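Long-range contacts in LRR receptor-like serine/threonine-protein kinase RGI3 (Arabidopsis thaliana, PDB 5HZ0), which acts with related receptors to perceive RGF peptide hormones that maintain the root stem cell niche, pairing with SERK co-receptors through its extracellular leucine-rich repeats: residues G110-M115 and N134-R139; R127-L132 and E149-I154; F450-T455 and L471-F476; H454-S459 and S477-S482. The protein carries 5 engineered substitutions. One frame throughout, in Å; residues are numbered along the deposited sequence.

Contact 1 (G110-M115 and N134-R139)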
loop_
_atom_site.group_PDB
_atom_site.type_symbol
_atom_site.label_atom_id
_atom_site.label_comp_id
_atom_site.label_asym_id
_atom_site.label_seq_id
_atom_site.Cartn_x
_atom_site.Cartn_y
_atom_site.Cartn_z
ATOM N N GLY A 110 0.998 -43.553 -12.461
ATOM C CA GLY A 110 -0.269 -43.066 -12.966
ATOM C C GLY A 110 -0.772 -41.808 -12.301
ATOM O O GLY A 110 -1.892 -41.376 -12.568
ATOM N N LEU A 111 0.051 -41.222 -11.437
ATOM C CA LEU A 111 -0.327 -40.021 -10.702
ATOM C C LEU A 111 -0.666 -38.878 -11.653
ATOM O O LEU A 111 0.080 -38.594 -12.589
ATOM C CB LEU A 111 0.797 -39.603 -9.752
ATOM C CG LEU A 111 0.445 -38.557 -8.691
ATOM C CD1 LEU A 111 -0.727 -39.051 -7.840
ATOM C CD2 LEU A 111 1.672 -38.200 -7.813
ATOM N N VAL A 112 -1.796 -38.228 -11.392
ATOM C CA VAL A 112 -2.297 -37.123 -12.204
ATOM C C VAL A 112 -2.298 -35.830 -11.393
ATOM O O VAL A 112 -1.767 -34.802 -11.821
ATOM C CB VAL A 112 -3.710 -37.412 -12.796
ATOM C CG1 VAL A 112 -4.223 -36.200 -13.559
ATOM C CG2 VAL A 112 -3.663 -38.620 -13.711
ATOM N N GLU A 113 -2.996 -35.870 -10.264
ATOM C CA GLU A 113 -3.046 -34.751 -9.336
ATOM C C GLU A 113 -2.104 -35.004 -8.152
ATOM O O GLU A 113 -2.136 -36.079 -7.547
ATOM C CB GLU A 113 -4.478 -34.592 -8.825
ATOM C CG GLU A 113 -5.542 -34.767 -9.908
ATOM C CD GLU A 113 -5.574 -33.609 -10.888
ATOM O OE1 GLU A 113 -5.158 -32.496 -10.500
ATOM O OE2 GLU A 113 -6.000 -33.802 -12.044
ATOM N N LEU A 114 -1.259 -34.030 -7.830
ATOM C CA LEU A 114 -0.447 -34.096 -6.610
ATOM C C LEU A 114 -0.526 -32.769 -5.855
ATOM O O LEU A 114 -0.002 -31.758 -6.323
ATOM C CB LEU A 114 1.016 -34.403 -6.956
ATOM C CG LEU A 114 2.033 -34.261 -5.822
ATOM C CD1 LEU A 114 1.776 -35.311 -4.763
ATOM C CD2 LEU A 114 3.472 -34.333 -6.335
ATOM N N MET A 115 -1.159 -32.775 -4.683
ATOM C CA MET A 115 -1.297 -31.550 -3.896
ATOM C C MET A 115 -0.538 -31.651 -2.574
ATOM O O MET A 115 -0.994 -32.311 -1.644
ATOM C CB MET A 115 -2.777 -31.299 -3.590
ATOM C CG MET A 115 -3.719 -31.491 -4.780
ATOM S SD MET A 115 -3.641 -30.102 -5.918
ATOM C CE MET A 115 -4.823 -30.600 -7.170
ATOM N N ASN A 134 2.010 -38.781 -16.577
ATOM C CA ASN A 134 0.605 -38.396 -16.562
ATOM C C ASN A 134 0.315 -37.229 -15.646
ATOM O O ASN A 134 -0.834 -36.804 -15.531
ATOM C CB ASN A 134 -0.249 -39.580 -16.131
ATOM C CG ASN A 134 -0.021 -40.780 -16.990
ATOM O OD1 ASN A 134 0.383 -41.834 -16.505
ATOM N ND2 ASN A 134 -0.263 -40.630 -18.286
ATOM N N LEU A 135 1.348 -36.740 -14.960
ATOM C CA LEU A 135 1.160 -35.654 -14.010
ATOM C C LEU A 135 0.620 -34.424 -14.727
ATOM O O LEU A 135 1.118 -34.024 -15.773
ATOM C CB LEU A 135 2.454 -35.321 -13.277
ATOM C CG LEU A 135 2.280 -34.412 -12.060
ATOM C CD1 LEU A 135 1.316 -35.085 -11.073
ATOM C CD2 LEU A 135 3.632 -34.115 -11.415
ATOM N N GLN A 136 -0.417 -33.845 -14.149
ATOM C CA GLN A 136 -1.119 -32.704 -14.729
ATOM C C GLN A 136 -0.988 -31.485 -13.820
ATOM O O GLN A 136 -0.626 -30.406 -14.260
ATOM C CB GLN A 136 -2.576 -33.054 -15.032
ATOM C CG GLN A 136 -2.742 -33.946 -16.265
ATOM C CD GLN A 136 -4.206 -34.361 -16.526
ATOM O OE1 GLN A 136 -5.131 -33.586 -16.300
ATOM N NE2 GLN A 136 -4.402 -35.583 -17.001
ATOM N N VAL A 137 -1.384 -31.663 -12.566
ATOM C CA VAL A 137 -1.281 -30.632 -11.552
ATOM C C VAL A 137 -0.291 -31.030 -10.454
ATOM O O VAL A 137 -0.445 -32.061 -9.801
ATOM C CB VAL A 137 -2.662 -30.371 -10.897
ATOM C CG1 VAL A 137 -2.519 -29.435 -9.720
ATOM C CG2 VAL A 137 -3.657 -29.806 -11.917
ATOM N N LEU A 138 0.746 -30.214 -10.272
ATOM C CA LEU A 138 1.611 -30.322 -9.118
ATOM C C LEU A 138 1.586 -28.970 -8.445
ATOM O O LEU A 138 2.005 -27.976 -9.031
ATOM C CB LEU A 138 3.044 -30.716 -9.515
ATOM C CG LEU A 138 4.254 -30.244 -8.666
ATOM C CD1 LEU A 138 4.204 -30.679 -7.208
ATOM C CD2 LEU A 138 5.533 -30.709 -9.296
ATOM N N ARG A 139 1.055 -28.920 -7.229
ATOM C CA ARG A 139 1.102 -27.692 -6.457
ATOM C C ARG A 139 1.678 -27.985 -5.091
ATOM O O ARG A 139 1.027 -28.633 -4.260
ATOM C CB ARG A 139 -0.302 -27.132 -6.307
ATOM C CG ARG A 139 -1.071 -27.035 -7.615
ATOM C CD ARG A 139 -2.488 -26.581 -7.365
ATOM N NE ARG A 139 -2.493 -25.337 -6.612
ATOM C CZ ARG A 139 -3.525 -24.890 -5.911
ATOM N NH1 ARG A 139 -3.418 -23.755 -5.239
ATOM N NH2 ARG A 139 -4.653 -25.580 -5.865
#
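Glu113 to Met115 pair with Val137 to Arg139 as two parallel strands whose short axes approach to 5.0 Å and run within 7° of each other. Val112 O, just ahead of the pairing, is gripped twice: Gln136 N meets it on a lone pair at 2.9 Å, and Val137 N reaches it at 3.2 Å, also in the carbonyl plane. The ladder continues as Leu114 N donates to Val137 O (2.9 Å) and Leu114 O accepts from Arg139 N.

Leu114 and Leu138 lie side by side on the buried face, their touch made by Leu114 CD2 and Leu138 CD1 at 3.8 Å, while Leu135 CD1 packs loosely against Leu111 CG and Leu114 CB. The other face is carried by longer groups. Met115 bends at its second torsion (chi2 -77°), which swings SD toward Val137 and Arg139 CD; the extended last bond then carries CE to 3.6 Å from Val137 CG1. Glu113 OE1 sits against the CB and CG2 of Val137. Beside the strand start, Gln136 lies next to Val112, pointing the same way, with its amide CD 3.5 Å from Val112 CG1. An alanine here would keep CB but would probably leave Val112 CG1 without the neighbouring CG methylene and amide, opening a gap beside it.

Arg139 hydrogen-bonds through NE to a modified side chain of the bound peptide and makes a cation-pi contact with Phe117. The arrangement is that of adjacent coils in a leucine-rich-repeat solenoid, leucines inward and the peptide-recognition surface on the concave strand face.

Contact 2 (R127-L132 and E149-I154)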
loop_
_atom_site.group_PDB
_atom_site.type_symbol
_atom_site.label_atom_id
_atom_site.label_comp_id
_atom_site.label_asym_id
_atom_site.label_seq_id
_atom_site.Cartn_x
_atom_site.Cartn_y
_atom_site.Cartn_z
ATOM N N ARG A 127 14.514 -35.389 -8.518
ATOM C CA ARG A 127 14.661 -35.359 -9.965
ATOM C C ARG A 127 13.747 -36.425 -10.539
ATOM O O ARG A 127 13.590 -36.552 -11.753
ATOM C CB ARG A 127 16.105 -35.627 -10.374
ATOM C CG ARG A 127 17.103 -35.392 -9.263
ATOM C CD ARG A 127 18.163 -34.404 -9.683
ATOM N NE ARG A 127 18.552 -34.592 -11.077
ATOM C CZ ARG A 127 19.706 -34.176 -11.592
ATOM N NH1 ARG A 127 20.597 -33.558 -10.822
ATOM N NH2 ARG A 127 19.975 -34.386 -12.877
ATOM N N SER A 128 13.156 -37.190 -9.629
ATOM C CA SER A 128 12.215 -38.250 -9.941
ATOM C C SER A 128 10.848 -37.802 -10.492
ATOM O O SER A 128 10.149 -38.618 -11.092
ATOM C CB SER A 128 11.974 -39.089 -8.689
ATOM O OG SER A 128 12.584 -40.353 -8.816
ATOM N N ILE A 129 10.450 -36.545 -10.271
ATOM C CA ILE A 129 9.149 -36.089 -10.762
ATOM C C ILE A 129 9.060 -36.298 -12.260
ATOM O O ILE A 129 7.980 -36.542 -12.792
ATOM C CB ILE A 129 8.812 -34.602 -10.428
ATOM C CG1 ILE A 129 10.072 -33.749 -10.329
ATOM C CG2 ILE A 129 7.994 -34.496 -9.139
ATOM C CD1 ILE A 129 10.755 -33.467 -11.638
ATOM N N GLY A 130 10.210 -36.242 -12.930
ATOM C CA GLY A 130 10.259 -36.393 -14.373
ATOM C C GLY A 130 9.724 -37.727 -14.858
ATOM O O GLY A 130 9.441 -37.899 -16.038
ATOM N N GLU A 131 9.591 -38.687 -13.954
ATOM C CA GLU A 131 9.081 -39.993 -14.346
ATOM C C GLU A 131 7.561 -40.063 -14.276
ATOM O O GLU A 131 6.960 -41.075 -14.636
ATOM C CB GLU A 131 9.712 -41.096 -13.505
ATOM C CG GLU A 131 11.102 -41.472 -13.971
ATOM C CD GLU A 131 11.823 -42.348 -12.972
ATOM O OE1 GLU A 131 11.131 -43.094 -12.238
ATOM O OE2 GLU A 131 13.077 -42.281 -12.911
ATOM N N LEU A 132 6.932 -38.982 -13.834
ATOM C CA LEU A 132 5.492 -38.985 -13.790
ATOM C C LEU A 132 5.047 -38.413 -15.117
ATOM O O LEU A 132 5.065 -37.209 -15.311
ATOM C CB LEU A 132 5.026 -38.083 -12.648
ATOM C CG LEU A 132 5.619 -38.446 -11.288
ATOM C CD1 LEU A 132 5.115 -37.511 -10.198
ATOM C CD2 LEU A 132 5.301 -39.889 -10.950
ATOM N N GLU A 149 17.030 -25.746 -6.671
ATOM C CA GLU A 149 16.590 -25.351 -7.995
ATOM C C GLU A 149 15.470 -26.273 -8.475
ATOM O O GLU A 149 15.403 -27.438 -8.088
ATOM C CB GLU A 149 17.764 -25.385 -8.979
ATOM C CG GLU A 149 18.669 -24.165 -8.923
ATOM C CD GLU A 149 19.588 -24.053 -10.135
ATOM O OE1 GLU A 149 19.970 -22.920 -10.509
ATOM O OE2 GLU A 149 19.944 -25.099 -10.709
ATOM N N LEU A 150 14.585 -25.754 -9.316
ATOM C CA LEU A 150 13.581 -26.601 -9.940
ATOM C C LEU A 150 14.330 -27.595 -10.818
ATOM O O LEU A 150 15.096 -27.195 -11.696
ATOM C CB LEU A 150 12.599 -25.759 -10.766
ATOM C CG LEU A 150 11.466 -26.480 -11.498
ATOM C CD1 LEU A 150 10.468 -27.105 -10.521
ATOM C CD2 LEU A 150 10.767 -25.530 -12.462
ATOM N N PRO A 151 14.132 -28.898 -10.572
ATOM C CA PRO A 151 14.935 -29.885 -11.301
ATOM C C PRO A 151 14.659 -29.897 -12.796
ATOM O O PRO A 151 13.528 -29.728 -13.245
ATOM C CB PRO A 151 14.528 -31.218 -10.664
ATOM C CG PRO A 151 13.172 -30.965 -10.093
ATOM C CD PRO A 151 13.166 -29.531 -9.656
ATOM N N TRP A 152 15.730 -30.087 -13.550
ATOM C CA TRP A 152 15.699 -30.180 -14.994
ATOM C C TRP A 152 14.624 -31.173 -15.467
ATOM O O TRP A 152 13.871 -30.927 -16.437
ATOM C CB TRP A 152 17.087 -30.617 -15.455
ATOM C CG TRP A 152 17.220 -30.693 -16.905
ATOM C CD1 TRP A 152 17.108 -31.809 -17.678
ATOM C CD2 TRP A 152 17.486 -29.607 -17.792
ATOM N NE1 TRP A 152 17.286 -31.482 -19.001
ATOM C CE2 TRP A 152 17.523 -30.132 -19.096
ATOM C CE3 TRP A 152 17.693 -28.236 -17.614
ATOM C CZ2 TRP A 152 17.761 -29.339 -20.214
ATOM C CZ3 TRP A 152 17.923 -27.450 -18.726
ATOM C CH2 TRP A 152 17.958 -28.003 -20.006
ATOM N N GLU A 153 14.510 -32.277 -14.737
ATOM C CA GLU A 153 13.605 -33.362 -15.119
ATOM C C GLU A 153 12.134 -32.944 -15.193
ATOM O O GLU A 153 11.295 -33.695 -15.691
ATOM C CB GLU A 153 13.774 -34.543 -14.173
ATOM C CG GLU A 153 15.091 -35.301 -14.362
ATOM C CD GLU A 153 16.315 -34.597 -13.773
ATOM O OE1 GLU A 153 16.177 -33.546 -13.101
ATOM O OE2 GLU A 153 17.425 -35.115 -13.985
ATOM N N ILE A 154 11.817 -31.750 -14.703
ATOM C CA ILE A 154 10.453 -31.252 -14.781
ATOM C C ILE A 154 9.985 -31.181 -16.228
ATOM O O ILE A 154 8.787 -31.233 -16.492
ATOM C CB ILE A 154 10.285 -29.866 -14.134
ATOM C CG1 ILE A 154 8.814 -29.634 -13.779
ATOM C CG2 ILE A 154 10.783 -28.767 -15.065
ATOM C CD1 ILE A 154 8.285 -30.619 -12.797
#
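On the convex back of the leucine-rich-repeat solenoid, where plant-type repeats return through short 3-10 turns, the turn at Ile129 to Glu131 meets the turn beginning at Trp152 in the next coil. The two backbones come closest at Gly130 and Glu153, whose CA atoms are 4.6 Å apart.

Arg127 and Glu153 carry the polar half. The arginine chain bends at its second and third torsions, and its guanidinium presents its NE side to a single oxygen, Glu153 OE2. NH2 reaches that oxygen at 2.9 Å on the syn lone pair, whereas NE, at 3.2 Å, comes to it from above the carboxylate plane. Both nitrogens keep OE2 near the guanidinium plane, yet the two flat groups are turned 51° against each other. Glu153 meets them by folding at its second torsion (chi2 77°), which places CD beside Arg127 CB.

Ile129 forms the apolar half mainly through CD1: the methyl touches Pro151 CG at 3.8 Å and Ile154 CD1 at 3.9 Å. Pro151 also packs on Glu124 and Ile125, and Trp152 O accepts from Ser177 OG in the following coil.

The chemistry is thus split between a charged outer pair and a buried hydrocarbon patch. Because both donors of the exposed arginine converge on one oxygen of a twisted pair, the salt bridge lacks the matched two-oxygen geometry, and Glu153 OE2 carries the whole of the two-bond grip.

Contact 3 (F450-T455 and L471-F476)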
loop_
_atom_site.group_PDB
_atom_site.type_symbol
_atom_site.label_atom_id
_atom_site.label_comp_id
_atom_site.label_asym_id
_atom_site.label_seq_id
_atom_site.Cartn_x
_atom_site.Cartn_y
_atom_site.Cartn_z
ATOM N N PHE A 450 -9.170 16.701 7.591
ATOM C CA PHE A 450 -7.803 17.174 7.406
ATOM C C PHE A 450 -7.822 18.361 6.471
ATOM O O PHE A 450 -8.183 18.212 5.306
ATOM C CB PHE A 450 -6.927 16.064 6.818
ATOM C CG PHE A 450 -5.489 16.482 6.534
ATOM C CD1 PHE A 450 -5.180 17.295 5.449
ATOM C CD2 PHE A 450 -4.437 16.030 7.340
ATOM C CE1 PHE A 450 -3.865 17.665 5.181
ATOM C CE2 PHE A 450 -3.111 16.396 7.069
ATOM C CZ PHE A 450 -2.831 17.214 5.985
ATOM N N LEU A 451 -7.403 19.522 6.974
ATOM C CA LEU A 451 -7.394 20.732 6.175
ATOM C C LEU A 451 -6.014 21.401 6.275
ATOM O O LEU A 451 -5.656 21.999 7.311
ATOM C CB LEU A 451 -8.507 21.660 6.670
ATOM C CG LEU A 451 -8.633 22.999 5.975
ATOM C CD1 LEU A 451 -8.794 22.819 4.473
ATOM C CD2 LEU A 451 -9.794 23.791 6.561
ATOM N N ASP A 452 -5.269 21.351 5.169
ATOM C CA ASP A 452 -3.950 21.954 5.110
ATOM C C ASP A 452 -3.945 23.088 4.080
ATOM O O ASP A 452 -3.918 22.843 2.872
ATOM C CB ASP A 452 -2.955 20.881 4.669
ATOM C CG ASP A 452 -1.502 21.228 4.990
ATOM O OD1 ASP A 452 -1.171 22.414 5.251
ATOM O OD2 ASP A 452 -0.691 20.277 4.957
ATOM N N LEU A 453 -3.966 24.325 4.565
ATOM C CA LEU A 453 -3.836 25.537 3.734
ATOM C C LEU A 453 -2.462 26.276 3.772
ATOM O O LEU A 453 -2.346 27.397 3.273
ATOM C CB LEU A 453 -5.000 26.502 3.992
ATOM C CG LEU A 453 -6.410 25.906 3.835
ATOM C CD1 LEU A 453 -7.508 26.976 3.945
ATOM C CD2 LEU A 453 -6.532 25.129 2.535
ATOM N N HIS A 454 -1.455 25.697 4.424
ATOM C CA HIS A 454 -0.229 26.449 4.731
ATOM C C HIS A 454 0.562 27.003 3.529
ATOM O O HIS A 454 0.516 26.447 2.441
ATOM C CB HIS A 454 0.693 25.683 5.713
ATOM C CG HIS A 454 1.551 24.633 5.076
ATOM N ND1 HIS A 454 1.275 23.283 5.176
ATOM C CD2 HIS A 454 2.701 24.726 4.371
ATOM C CE1 HIS A 454 2.207 22.595 4.547
ATOM N NE2 HIS A 454 3.086 23.447 4.046
ATOM N N THR A 455 1.263 28.115 3.735
ATOM C CA THR A 455 2.052 28.739 2.669
ATOM C C THR A 455 1.198 29.180 1.473
ATOM O O THR A 455 1.277 28.651 0.363
ATOM C CB THR A 455 3.253 27.850 2.249
ATOM O OG1 THR A 455 4.048 27.578 3.411
ATOM C CG2 THR A 455 4.132 28.542 1.201
ATOM N N LEU A 471 -13.313 18.389 12.059
ATOM C CA LEU A 471 -11.871 18.610 11.845
ATOM C C LEU A 471 -10.950 17.984 12.898
ATOM O O LEU A 471 -11.176 18.066 14.099
ATOM C CB LEU A 471 -11.543 20.102 11.635
ATOM C CG LEU A 471 -11.710 20.505 10.155
ATOM C CD1 LEU A 471 -11.746 22.006 9.918
ATOM C CD2 LEU A 471 -10.632 19.836 9.297
ATOM N N LYS A 472 -9.922 17.325 12.396
ATOM C CA LYS A 472 -8.917 16.671 13.199
ATOM C C LYS A 472 -7.623 17.474 13.058
ATOM O O LYS A 472 -6.984 17.853 14.065
ATOM C CB LYS A 472 -8.727 15.217 12.769
ATOM C CG LYS A 472 -9.837 14.258 13.225
ATOM C CD LYS A 472 -9.314 12.819 13.215
ATOM C CE LYS A 472 -10.430 11.797 13.101
ATOM N NZ LYS A 472 -11.270 11.779 14.327
ATOM N N PHE A 473 -7.205 17.650 11.803
ATOM C CA PHE A 473 -5.976 18.356 11.478
ATOM C C PHE A 473 -6.252 19.725 10.835
ATOM O O PHE A 473 -7.003 19.827 9.868
ATOM C CB PHE A 473 -5.114 17.476 10.561
ATOM C CG PHE A 473 -3.766 18.075 10.206
ATOM C CD1 PHE A 473 -3.648 19.010 9.184
ATOM C CD2 PHE A 473 -2.612 17.683 10.885
ATOM C CE1 PHE A 473 -2.419 19.549 8.854
ATOM C CE2 PHE A 473 -1.385 18.219 10.558
ATOM C CZ PHE A 473 -1.292 19.155 9.539
ATOM N N ILE A 474 -5.621 20.773 11.366
ATOM C CA ILE A 474 -5.696 22.104 10.765
ATOM C C ILE A 474 -4.311 22.720 10.630
ATOM O O ILE A 474 -3.624 22.872 11.622
ATOM C CB ILE A 474 -6.554 23.065 11.602
ATOM C CG1 ILE A 474 -8.016 22.631 11.593
ATOM C CG2 ILE A 474 -6.446 24.495 11.078
ATOM C CD1 ILE A 474 -8.899 23.556 12.389
ATOM N N ASP A 475 -3.894 23.060 9.413
ATOM C CA ASP A 475 -2.671 23.829 9.241
ATOM C C ASP A 475 -2.923 25.051 8.354
ATOM O O ASP A 475 -3.033 24.928 7.139
ATOM C CB ASP A 475 -1.608 22.927 8.602
ATOM C CG ASP A 475 -0.198 23.501 8.708
ATOM O OD1 ASP A 475 -0.059 24.696 9.041
ATOM O OD2 ASP A 475 0.773 22.748 8.442
ATOM N N PHE A 476 -2.989 26.227 8.975
ATOM C CA PHE A 476 -3.119 27.523 8.285
ATOM C C PHE A 476 -1.811 28.319 8.278
ATOM O O PHE A 476 -1.789 29.509 7.968
ATOM C CB PHE A 476 -4.283 28.355 8.835
ATOM C CG PHE A 476 -5.634 27.686 8.701
ATOM C CD1 PHE A 476 -5.827 26.639 7.806
ATOM C CD2 PHE A 476 -6.707 28.109 9.462
ATOM C CE1 PHE A 476 -7.056 26.024 7.688
ATOM C CE2 PHE A 476 -7.937 27.497 9.347
ATOM C CZ PHE A 476 -8.116 26.457 8.456
#
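Asp452 OD1, lying against Asp475 CB of the next strand, is gripped twice by His454: ND1 donates to its syn lone pair at 2.6 Å, tilted from the ring plane, and the backbone N adds a weak bond. The residues belong to neighbouring coils of the leucine-rich-repeat solenoid, in which strands 450-452 and 473-475 run parallel, 7° apart. Leu451 N donates to Phe473 O, Leu451 O accepts from Asp475 N at 2.9 Å, and Leu453 N closes the ladder on Asp475 O at 2.8 Å.

The two aspartates lie side by side with nearly parallel carboxylate planes (14° apart), Asp452 OD1 standing 3.8 Å from Asp475 OD2. Such like charges would be expected to repel; the histidine donor on Asp452, and Ser477 OG on Asp475 OD1, may soften this. In His454 a chi1 of 81° puts CG between the backbone N and carbonyl carbon, on the side of the two acids; ND1 is then near both.

At the other end Phe450 and Phe473 form an offset stack, centroids 4.3 Å apart, with Phe450 CE2 over one face of Phe473 near CD1. Phe426 of the preceding coil continues the run by stacking on Phe450. An alanine at Phe450 would probably leave a gap in this run, with the Phe473 ring face stripped of its partner and freer to turn.

On the buried side Leu453 lies alongside the Phe476 ring. Leu451 CG approaches that ring at its edge, in plane, while Ile474 CG2 sits 3.6 Å above its centre.

Contact 4 (H454-S459 and S477-S482)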
loop_
_atom_site.group_PDB
_atom_site.type_symbol
_atom_site.label_atom_id
_atom_site.label_comp_id
_atom_site.label_asym_id
_atom_site.label_seq_id
_atom_site.Cartn_x
_atom_site.Cartn_y
_atom_site.Cartn_z
ATOM N N HIS A 454 -1.455 25.697 4.424
ATOM C CA HIS A 454 -0.229 26.449 4.731
ATOM C C HIS A 454 0.562 27.003 3.529
ATOM O O HIS A 454 0.516 26.447 2.441
ATOM C CB HIS A 454 0.693 25.683 5.713
ATOM C CG HIS A 454 1.551 24.633 5.076
ATOM N ND1 HIS A 454 1.275 23.283 5.176
ATOM C CD2 HIS A 454 2.701 24.726 4.371
ATOM C CE1 HIS A 454 2.207 22.595 4.547
ATOM N NE2 HIS A 454 3.086 23.447 4.046
ATOM N N THR A 455 1.263 28.115 3.735
ATOM C CA THR A 455 2.052 28.739 2.669
ATOM C C THR A 455 1.198 29.180 1.473
ATOM O O THR A 455 1.277 28.651 0.363
ATOM C CB THR A 455 3.253 27.850 2.249
ATOM O OG1 THR A 455 4.048 27.578 3.411
ATOM C CG2 THR A 455 4.132 28.542 1.201
ATOM N N ASN A 456 0.363 30.169 1.742
ATOM C CA ASN A 456 -0.383 30.865 0.725
ATOM C C ASN A 456 -0.465 32.306 1.168
ATOM O O ASN A 456 0.208 32.714 2.107
ATOM C CB ASN A 456 -1.783 30.273 0.584
ATOM C CG ASN A 456 -1.778 28.942 -0.135
ATOM O OD1 ASN A 456 -1.608 28.894 -1.348
ATOM N ND2 ASN A 456 -1.946 27.852 0.611
ATOM N N SER A 457 -1.255 33.080 0.450
ATOM C CA SER A 457 -1.551 34.458 0.786
ATOM C C SER A 457 -2.894 34.651 1.476
ATOM O O SER A 457 -3.525 35.705 1.335
ATOM C CB SER A 457 -1.316 35.373 -0.397
ATOM O OG SER A 457 0.071 35.338 -0.691
ATOM N N LEU A 458 -3.426 33.581 2.053
ATOM C CA LEU A 458 -4.728 33.667 2.719
ATOM C C LEU A 458 -4.801 34.835 3.698
ATOM O O LEU A 458 -3.851 35.101 4.434
ATOM C CB LEU A 458 -5.054 32.351 3.430
ATOM C CG LEU A 458 -5.303 31.202 2.457
ATOM C CD1 LEU A 458 -5.753 29.978 3.201
ATOM C CD2 LEU A 458 -6.355 31.644 1.469
ATOM N N SER A 459 -5.920 35.549 3.692
ATOM C CA SER A 459 -6.022 36.771 4.483
ATOM C C SER A 459 -7.318 36.914 5.260
ATOM O O SER A 459 -8.217 36.068 5.173
ATOM C CB SER A 459 -5.863 37.990 3.586
ATOM O OG SER A 459 -5.956 39.164 4.362
ATOM N N SER A 477 -0.733 27.686 8.707
ATOM C CA SER A 477 0.519 28.403 8.902
ATOM C C SER A 477 1.049 29.053 7.637
ATOM O O SER A 477 0.744 28.633 6.534
ATOM C CB SER A 477 1.594 27.505 9.535
ATOM O OG SER A 477 1.879 26.390 8.719
ATOM N N ASP A 478 1.836 30.104 7.828
ATOM C CA ASP A 478 2.448 30.842 6.733
ATOM C C ASP A 478 1.396 31.465 5.814
ATOM O O ASP A 478 1.306 31.156 4.631
ATOM C CB ASP A 478 3.391 29.914 5.965
ATOM C CG ASP A 478 4.373 30.655 5.132
ATOM O OD1 ASP A 478 4.515 31.879 5.349
ATOM O OD2 ASP A 478 5.004 30.017 4.258
ATOM N N ASN A 479 0.614 32.370 6.385
ATOM C CA ASN A 479 -0.346 33.162 5.638
ATOM C C ASN A 479 -0.320 34.595 6.181
ATOM O O ASN A 479 0.576 34.968 6.948
ATOM C CB ASN A 479 -1.774 32.559 5.714
ATOM C CG ASN A 479 -1.965 31.345 4.796
ATOM O OD1 ASN A 479 -2.020 31.478 3.571
ATOM N ND2 ASN A 479 -2.089 30.166 5.389
ATOM N N ALA A 480 -1.254 35.412 5.705
ATOM C CA ALA A 480 -1.524 36.746 6.243
ATOM C C ALA A 480 -2.757 36.878 7.165
ATOM O O ALA A 480 -3.299 37.975 7.303
ATOM C CB ALA A 480 -1.477 37.815 5.164
ATOM N N LEU A 481 -3.275 35.762 7.678
ATOM C CA LEU A 481 -4.463 35.778 8.552
ATOM C C LEU A 481 -4.370 36.780 9.719
ATOM O O LEU A 481 -3.304 36.975 10.303
ATOM C CB LEU A 481 -4.741 34.372 9.112
ATOM C CG LEU A 481 -5.119 33.244 8.137
ATOM C CD1 LEU A 481 -5.431 31.955 8.884
ATOM C CD2 LEU A 481 -6.294 33.643 7.232
ATOM N N SER A 482 -5.485 37.427 10.056
ATOM C CA SER A 482 -5.457 38.461 11.097
ATOM C C SER A 482 -6.661 38.487 12.041
ATOM O O SER A 482 -7.520 37.596 12.032
ATOM C CB SER A 482 -5.239 39.858 10.496
ATOM O OG SER A 482 -6.438 40.371 9.924
#
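His454 packs its CB against the carbonyl and hydroxyl of Ser477; its ring nitrogen ND1 is engaged with Asp452, and Ser477 OG with Asp475. Its CA also makes a CA-H...O contact with Ser477 O.

Thr455 follows with two bonds. Its N donates to Ser477 O at 2.9 Å, and its hydroxyl OG1 donates a hydrogen bond to Asp478 OD2 at 2.8 Å, arriving on the anti side of the carboxylate and 16° out of its plane. OG1 stands beside the backbone N (chi1 -56°), and Asp478 CG is anti to its own N, which brings the two side chains together.

Asn456 N donates to Asp478 O at 3.2 Å and weakly to Asn479 OD1. That amide oxygen is held more firmly by Leu458 N, 3.0 Å away and tilted from the plane of the amide. Meanwhile Asn479 ND2 turns back to Phe476 O, just as Asn456 ND2 does to Leu453 O, so each amide fastens its own coil while its oxygen serves a preceding one; Asn456 OD1 accepts from Leu434 N.

Leu458 returns a bond through its carbonyl, taking Ala480 N at 2.9 Å, and its CB lies 4.2 Å from Leu481 CD2 on the buried side.

In these successive coils, the inward asparagine bridges its own turn and the backbone of a neighbour: this is the asparagine ladder of leucine-rich repeats, formed at the consensus Asn that follows the strand in many of the repeats.

Contacts 1 and 2 join neighbouring coils in the N-terminal arm of the solenoid, their centres 13 Å apart, and they meet inside it where Leu111 CD2 touches Leu132 CD1 at 4.2 Å. Contacts 3 and 4 do the same in the C-terminal arm: they share His454 and Thr455, their centres lie 11 Å apart, and Phe476 CB packs on Leu481 CD1. The centres of contacts 1 and 3 are about 60 Å apart, on opposite sides of the chain's centre. Contact 1 alone of the four holds a residue of the experimentally defined peptide-recognition motifs, whereas Ser477 of contact 4 has its side chain about 8 Å from a bound N-acetylglucosamine.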